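Local coordinates for sulfonate ABC transporter, periplasmic sulfonate-binding protein SsuA (PDB 3UIF) that probably serves as the periplasmic binding protein of an ABC transporter, capturing sulfonates and delivering them for uptake, at residues K6-A14 with G67-G75; F35-I44 with I217-S228. All coordinates share one frame; numbering follows the deposited sequence.

Contact 1. Residues K6-A14 with G67-G75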
# COMPACT_ATOMS: atom_id res chain seq x y z
N LYS A 6 3.67 25.30 14.30
CA LYS A 6 2.36 24.77 13.91
C LYS A 6 2.34 23.26 14.13
O LYS A 6 3.14 22.53 13.54
CB LYS A 6 2.08 25.08 12.44
CG LYS A 6 1.74 26.54 12.17
CD LYS A 6 2.47 27.07 10.94
CE LYS A 6 1.85 28.38 10.46
NZ LYS A 6 2.79 29.14 9.58
N VAL A 7 1.43 22.79 14.96
CA VAL A 7 1.31 21.35 15.18
C VAL A 7 0.53 20.72 14.04
O VAL A 7 -0.60 21.11 13.76
CB VAL A 7 0.63 20.99 16.52
CG1 VAL A 7 0.21 19.52 16.52
CG2 VAL A 7 1.56 21.27 17.68
N VAL A 8 1.15 19.77 13.37
CA VAL A 8 0.48 19.02 12.33
C VAL A 8 0.46 17.56 12.75
O VAL A 8 1.51 16.94 12.97
CB VAL A 8 1.13 19.26 10.96
CG1 VAL A 8 0.54 18.34 9.90
CG2 VAL A 8 0.93 20.72 10.55
N ARG A 9 -0.75 17.04 12.91
CA ARG A 9 -0.94 15.66 13.33
C ARG A 9 -0.93 14.74 12.13
O ARG A 9 -1.70 14.93 11.18
CB ARG A 9 -2.25 15.50 14.10
CG ARG A 9 -2.08 15.41 15.62
CD ARG A 9 -2.95 16.43 16.36
NE ARG A 9 -4.07 16.94 15.55
CZ ARG A 9 -4.88 17.95 15.89
NH1 ARG A 9 -4.72 18.58 17.05
NH2 ARG A 9 -5.85 18.33 15.07
N ILE A 10 -0.04 13.75 12.18
CA ILE A 10 0.12 12.78 11.10
C ILE A 10 0.02 11.34 11.60
O ILE A 10 0.77 10.91 12.47
CB ILE A 10 1.44 13.00 10.32
CG1 ILE A 10 1.60 14.49 9.98
CG2 ILE A 10 1.44 12.16 9.07
CD1 ILE A 10 2.77 14.84 9.10
N ALA A 11 -0.93 10.60 11.03
CA ALA A 11 -1.15 9.20 11.40
C ALA A 11 -0.35 8.24 10.53
O ALA A 11 -0.10 8.51 9.36
CB ALA A 11 -2.63 8.87 11.34
N SER A 12 0.04 7.12 11.11
CA SER A 12 0.57 5.99 10.37
C SER A 12 0.12 4.68 11.01
O SER A 12 -0.27 4.65 12.19
CB SER A 12 2.08 6.04 10.36
OG SER A 12 2.57 5.72 11.66
N VAL A 13 0.19 3.59 10.25
CA VAL A 13 -0.05 2.26 10.80
C VAL A 13 1.25 1.80 11.44
O VAL A 13 2.29 1.86 10.79
CB VAL A 13 -0.53 1.25 9.73
CG1 VAL A 13 -0.72 -0.13 10.34
CG2 VAL A 13 -1.83 1.73 9.09
N ALA A 14 1.18 1.35 12.69
CA ALA A 14 2.38 1.02 13.47
C ALA A 14 2.28 -0.34 14.17
O ALA A 14 1.20 -0.78 14.55
CB ALA A 14 2.67 2.11 14.49
N GLY A 67 -11.85 15.62 12.61
CA GLY A 67 -10.85 16.65 12.40
C GLY A 67 -9.71 16.65 13.41
O GLY A 67 -9.04 17.67 13.57
N LYS A 68 -9.48 15.53 14.09
CA LYS A 68 -8.41 15.44 15.09
C LYS A 68 -7.08 14.95 14.51
O LYS A 68 -6.08 14.81 15.22
CB LYS A 68 -8.84 14.58 16.30
CG LYS A 68 -9.55 15.32 17.44
CD LYS A 68 -8.87 16.64 17.87
CE LYS A 68 -7.57 16.47 18.67
NZ LYS A 68 -7.80 16.40 20.14
N ILE A 69 -7.07 14.71 13.21
CA ILE A 69 -5.88 14.26 12.49
C ILE A 69 -5.86 15.05 11.20
O ILE A 69 -6.93 15.39 10.70
CB ILE A 69 -5.94 12.75 12.21
CG1 ILE A 69 -5.65 11.97 13.49
CG2 ILE A 69 -4.97 12.34 11.12
CD1 ILE A 69 -6.05 10.51 13.43
N ASP A 70 -4.68 15.35 10.68
CA ASP A 70 -4.59 16.22 9.52
C ASP A 70 -4.10 15.47 8.30
O ASP A 70 -4.61 15.67 7.20
CB ASP A 70 -3.66 17.39 9.82
CG ASP A 70 -4.08 18.14 11.07
OD1 ASP A 70 -5.29 18.37 11.25
OD2 ASP A 70 -3.20 18.48 11.88
N PHE A 71 -3.12 14.60 8.52
CA PHE A 71 -2.53 13.78 7.48
C PHE A 71 -2.45 12.36 7.95
O PHE A 71 -2.42 12.10 9.15
CB PHE A 71 -1.13 14.27 7.17
CG PHE A 71 -1.10 15.57 6.45
CD1 PHE A 71 -1.15 15.60 5.07
CD2 PHE A 71 -1.06 16.77 7.15
CE1 PHE A 71 -1.13 16.81 4.40
CE2 PHE A 71 -1.05 17.98 6.49
CZ PHE A 71 -1.09 18.01 5.12
N GLY A 72 -2.39 11.44 6.99
CA GLY A 72 -2.32 10.02 7.30
C GLY A 72 -1.56 9.27 6.24
O GLY A 72 -1.88 9.33 5.06
N ILE A 73 -0.53 8.55 6.66
CA ILE A 73 0.23 7.74 5.75
C ILE A 73 -0.17 6.28 5.89
O ILE A 73 0.30 5.57 6.79
CB ILE A 73 1.74 7.91 5.93
CG1 ILE A 73 2.11 9.40 5.84
CG2 ILE A 73 2.46 7.10 4.86
CD1 ILE A 73 3.49 9.77 6.35
N TYR A 74 -1.04 5.83 5.00
CA TYR A 74 -1.52 4.46 5.03
C TYR A 74 -2.04 4.05 3.67
O TYR A 74 -1.85 4.78 2.69
CB TYR A 74 -2.51 4.25 6.19
CG TYR A 74 -3.86 4.95 6.13
CD1 TYR A 74 -4.95 4.43 6.82
CD2 TYR A 74 -4.06 6.12 5.38
CE1 TYR A 74 -6.20 5.03 6.79
CE2 TYR A 74 -5.31 6.73 5.34
CZ TYR A 74 -6.38 6.18 6.05
OH TYR A 74 -7.63 6.77 6.03
N GLY A 75 -2.66 2.87 3.58
CA GLY A 75 -3.09 2.30 2.30
C GLY A 75 -4.31 2.98 1.72
O GLY A 75 -4.89 3.86 2.35
O HOH W 1 1.44 3.47 7.83
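V8 meets the ring of F71 obliquely: CG1, held opposite the backbone N (chi1 173°), lies 3.5 Å from F71 CD2. Two residues along, I10 carries the same hydrophobic surface forward, its CG2 resting 3.8 Å from F71 CB and also reaching I73 CD1. Helix 215-233 covers this side, with T218 and I221 against F71, and F210 adds a second aromatic ring. The opposite face belongs to A11, whose methyl touches I69 CG2 and is roofed by helix 56-65. Between these two faces runs a parallel strand pair of the mixed sheet in one lobe, consistent with a type II periplasmic binding protein. A11 makes both of its backbone bonds to the adjacent strand, its N donating to F71 O at 2.8 Å and its O accepting from I73 N at 2.7 Å. Earlier in the pair, R9 O accepts from both D70 N and F71 N, and D70 returns the favour through its side chain: R9 N donates to OD2 at 3.0 Å, from the anti side and 30° out of the carboxylate plane. The R9 chain, bent at chi2 and chi3, brings its guanidinium under K68 CE, which lies over one face, while NH2 makes a long salt bridge of 3.9 Å to D70 OD1. With an alanine at this arginine, D70 OD1 would probably be left with R207 as its charged partner, without the long bridge, and K68 CE would lose the guanidinium face it rests over. Farther along, the side chains of V13 and Y74 cross at about a right angle, V13 CG2 touching Y74 CB, and a water bridges V13 N to I73 O.

Contact 2. Residues F35-I44 with I217-S228; sequences FPEELRKQGI and ITQAIVTAYLKS
Helices 35-41 and 217-228 run roughly antiparallel, their axes 9.6 Å apart at closest approach and 144° apart in direction, with the CA atoms of F35 and A224 only 5.9 Å from each other. The pairing includes one knob-into-hole contact on the outside of a sheet-centred lobe, in keeping with the type II periplasmic binding protein fold: F35 is the knob, and I221, A224, Y225 and S228 frame the hole. Setting CG opposite the backbone N (chi1 -179°) carries the ring across to the longer helix, which it enters edge first. CE1 lies 3.5 Å from I221 O, the backbone N of Y225 sits in the ring plane, and CD1 packs 3.8 Å from A224 CB. L39 CD1, from the same helix as the ring, covers one face of it near the rim. That same methyl meets I221 CG1 at 3.7 Å, the two side chains crossing at about a right angle, while CD2 of L39 turns to A220. The small alanines A220 and A224 thus form the floor on which the larger groups rest. Beyond the Schellman motif at G43, which closes the short helix, I44 extends the apolar seam: its CD1 packs 3.7 Å from I217 CG2 and also touches A220 CB. V8 of the neighbouring strand backs I44, I217 and I221. At the exposed margin, E38 OE2 and K227 NZ stand 4.1 Å apart, opposite charges beyond salt-bridge range. Nearby, a water donates one hydrogen to A220 O and another to Q42 OE1, the latter 3.2 Å away.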
# COMPACT_ATOMS: atom_id res chain seq x y z
N PHE A 35 12.80 14.19 7.58
CA PHE A 35 11.47 14.80 7.43
C PHE A 35 11.00 15.66 8.62
O PHE A 35 10.60 16.80 8.39
CB PHE A 35 10.47 13.68 7.11
CG PHE A 35 9.03 14.13 6.90
CD1 PHE A 35 8.55 14.38 5.62
CD2 PHE A 35 8.14 14.19 7.98
CE1 PHE A 35 7.22 14.73 5.42
CE2 PHE A 35 6.80 14.54 7.78
CZ PHE A 35 6.34 14.81 6.50
N PRO A 36 11.01 15.12 9.87
CA PRO A 36 10.55 15.97 10.98
C PRO A 36 11.35 17.24 11.09
O PRO A 36 10.77 18.33 11.11
CB PRO A 36 10.78 15.10 12.22
CG PRO A 36 10.71 13.70 11.72
CD PRO A 36 11.31 13.74 10.33
N GLU A 37 12.68 17.10 11.09
CA GLU A 37 13.59 18.23 11.23
C GLU A 37 13.44 19.29 10.14
O GLU A 37 13.44 20.48 10.44
CB GLU A 37 15.03 17.75 11.34
CG GLU A 37 16.09 18.86 11.36
CD GLU A 37 15.87 19.93 12.45
OE1 GLU A 37 15.16 19.68 13.46
OE2 GLU A 37 16.43 21.04 12.29
N GLU A 38 13.29 18.87 8.89
CA GLU A 38 13.12 19.80 7.76
C GLU A 38 11.82 20.59 7.84
O GLU A 38 11.76 21.77 7.43
CB GLU A 38 13.18 19.05 6.44
CG GLU A 38 14.59 18.62 6.03
CD GLU A 38 14.63 17.95 4.68
OE1 GLU A 38 13.56 17.43 4.24
OE2 GLU A 38 15.71 17.93 4.05
N LEU A 39 10.77 19.96 8.36
CA LEU A 39 9.51 20.65 8.59
C LEU A 39 9.59 21.63 9.74
O LEU A 39 8.94 22.68 9.72
CB LEU A 39 8.37 19.67 8.78
CG LEU A 39 7.98 19.10 7.40
CD1 LEU A 39 7.01 17.94 7.54
CD2 LEU A 39 7.41 20.20 6.51
N ARG A 40 10.41 21.29 10.74
CA ARG A 40 10.65 22.16 11.87
C ARG A 40 11.21 23.52 11.40
O ARG A 40 10.73 24.56 11.84
CB ARG A 40 11.57 21.47 12.89
CG ARG A 40 11.57 22.12 14.27
CD ARG A 40 12.17 21.21 15.33
NE ARG A 40 12.01 21.76 16.68
CZ ARG A 40 11.00 21.47 17.50
NH1 ARG A 40 10.04 20.61 17.13
NH2 ARG A 40 10.93 22.04 18.71
N LYS A 41 12.17 23.49 10.48
CA LYS A 41 12.72 24.71 9.85
C LYS A 41 11.63 25.58 9.20
O LYS A 41 11.75 26.81 9.15
CB LYS A 41 13.78 24.36 8.81
CG LYS A 41 15.02 23.72 9.43
CD LYS A 41 15.81 22.89 8.42
CE LYS A 41 17.09 22.36 9.05
NZ LYS A 41 18.14 22.09 8.02
N GLN A 42 10.58 24.94 8.71
CA GLN A 42 9.46 25.63 8.09
C GLN A 42 8.46 26.22 9.10
O GLN A 42 7.46 26.82 8.70
CB GLN A 42 8.69 24.64 7.22
CG GLN A 42 8.43 25.13 5.82
CD GLN A 42 9.52 24.67 4.89
OE1 GLN A 42 9.96 23.52 4.98
NE2 GLN A 42 9.97 25.55 4.01
N GLY A 43 8.73 26.03 10.39
CA GLY A 43 7.79 26.43 11.45
C GLY A 43 6.71 25.40 11.73
O GLY A 43 5.68 25.71 12.33
N ILE A 44 6.94 24.16 11.29
CA ILE A 44 5.98 23.08 11.44
C ILE A 44 6.50 21.99 12.38
O ILE A 44 7.60 21.47 12.20
CB ILE A 44 5.63 22.44 10.08
CG1 ILE A 44 4.92 23.45 9.19
CG2 ILE A 44 4.77 21.19 10.28
CD1 ILE A 44 4.78 23.04 7.73
N ILE A 217 1.29 24.89 4.04
CA ILE A 217 1.73 23.80 4.91
C ILE A 217 1.65 22.44 4.22
O ILE A 217 2.57 21.62 4.35
CB ILE A 217 0.93 23.77 6.23
CG1 ILE A 217 1.30 24.97 7.10
CG2 ILE A 217 1.16 22.45 6.98
CD1 ILE A 217 0.47 25.08 8.35
N THR A 218 0.54 22.20 3.52
CA THR A 218 0.34 20.93 2.82
C THR A 218 1.50 20.73 1.87
O THR A 218 2.08 19.66 1.80
CB THR A 218 -1.00 20.88 2.05
OG1 THR A 218 -2.09 21.06 2.97
CG2 THR A 218 -1.17 19.54 1.32
N GLN A 219 1.86 21.80 1.17
CA GLN A 219 2.98 21.80 0.23
C GLN A 219 4.31 21.49 0.93
O GLN A 219 5.11 20.72 0.42
CB GLN A 219 3.08 23.13 -0.50
CG GLN A 219 4.15 23.15 -1.59
CD GLN A 219 3.85 22.16 -2.69
OE1 GLN A 219 2.88 22.33 -3.44
NE2 GLN A 219 4.68 21.11 -2.79
N ALA A 220 4.52 22.09 2.09
CA ALA A 220 5.76 21.90 2.81
C ALA A 220 5.90 20.42 3.16
O ALA A 220 6.97 19.83 2.98
CB ALA A 220 5.80 22.79 4.04
N ILE A 221 4.80 19.82 3.59
CA ILE A 221 4.75 18.38 3.88
C ILE A 221 5.06 17.50 2.67
O ILE A 221 5.92 16.62 2.74
CB ILE A 221 3.43 18.00 4.56
CG1 ILE A 221 3.59 18.17 6.05
CG2 ILE A 221 3.02 16.56 4.28
CD1 ILE A 221 2.37 18.74 6.71
N VAL A 222 4.37 17.76 1.56
CA VAL A 222 4.61 17.03 0.32
C VAL A 222 6.05 17.20 -0.22
O VAL A 222 6.72 16.21 -0.55
CB VAL A 222 3.58 17.37 -0.77
CG1 VAL A 222 3.83 16.52 -2.00
CG2 VAL A 222 2.16 17.15 -0.25
N THR A 223 6.52 18.44 -0.30
CA THR A 223 7.90 18.67 -0.71
C THR A 223 8.86 17.91 0.21
O THR A 223 9.74 17.19 -0.28
CB THR A 223 8.24 20.16 -0.72
OG1 THR A 223 7.51 20.81 -1.77
CG2 THR A 223 9.71 20.36 -0.96
N ALA A 224 8.67 18.03 1.52
CA ALA A 224 9.54 17.34 2.49
C ALA A 224 9.48 15.82 2.34
O ALA A 224 10.51 15.16 2.35
CB ALA A 224 9.22 17.76 3.92
N TYR A 225 8.27 15.29 2.18
CA TYR A 225 8.06 13.89 1.91
C TYR A 225 8.85 13.37 0.71
O TYR A 225 9.59 12.40 0.82
CB TYR A 225 6.59 13.62 1.67
CG TYR A 225 6.27 12.17 1.40
CD1 TYR A 225 6.21 11.25 2.45
CD2 TYR A 225 6.00 11.72 0.11
CE1 TYR A 225 5.91 9.93 2.22
CE2 TYR A 225 5.70 10.39 -0.15
CZ TYR A 225 5.66 9.50 0.91
OH TYR A 225 5.35 8.17 0.68
N LEU A 226 8.66 14.01 -0.44
CA LEU A 226 9.36 13.61 -1.65
C LEU A 226 10.89 13.67 -1.52
O LEU A 226 11.61 12.86 -2.12
CB LEU A 226 8.87 14.42 -2.85
CG LEU A 226 7.41 14.14 -3.21
CD1 LEU A 226 6.96 15.01 -4.38
CD2 LEU A 226 7.18 12.66 -3.53
N LYS A 227 11.40 14.62 -0.73
CA LYS A 227 12.84 14.67 -0.47
C LYS A 227 13.32 13.35 0.11
O LYS A 227 14.31 12.79 -0.37
CB LYS A 227 13.20 15.82 0.45
CG LYS A 227 13.48 17.10 -0.30
CD LYS A 227 13.41 18.30 0.64
CE LYS A 227 14.65 19.15 0.46
NZ LYS A 227 14.48 20.48 1.11
N SER A 228 12.60 12.84 1.11
CA SER A 228 12.92 11.54 1.70
C SER A 228 12.80 10.41 0.66
O SER A 228 13.68 9.55 0.56
CB SER A 228 12.01 11.25 2.89
OG SER A 228 12.18 12.19 3.92
O HOH W 2 8.94 21.43 2.82

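From the N terminus, strand 6-17 comes first and helix 35-41 follows before the chain returns through strand 44-51 and helix 56-65 to 67-75, where contact 1 closes its loop. The chain then builds the five-stranded sheet of the other lobe and comes back to helix 215-233, where contact 2 closes a much longer one. Because 35-44 falls between the two segments of contact 1, while 217-228 lies beyond both, the loops cross. They also touch: K6 N is 2.8 Å from G43 O, a probable hydrogen bond, and I221 CD1 packs against V8 CG1 and F71 CE2. Helix 215-233 thereby joins sheet and short helix.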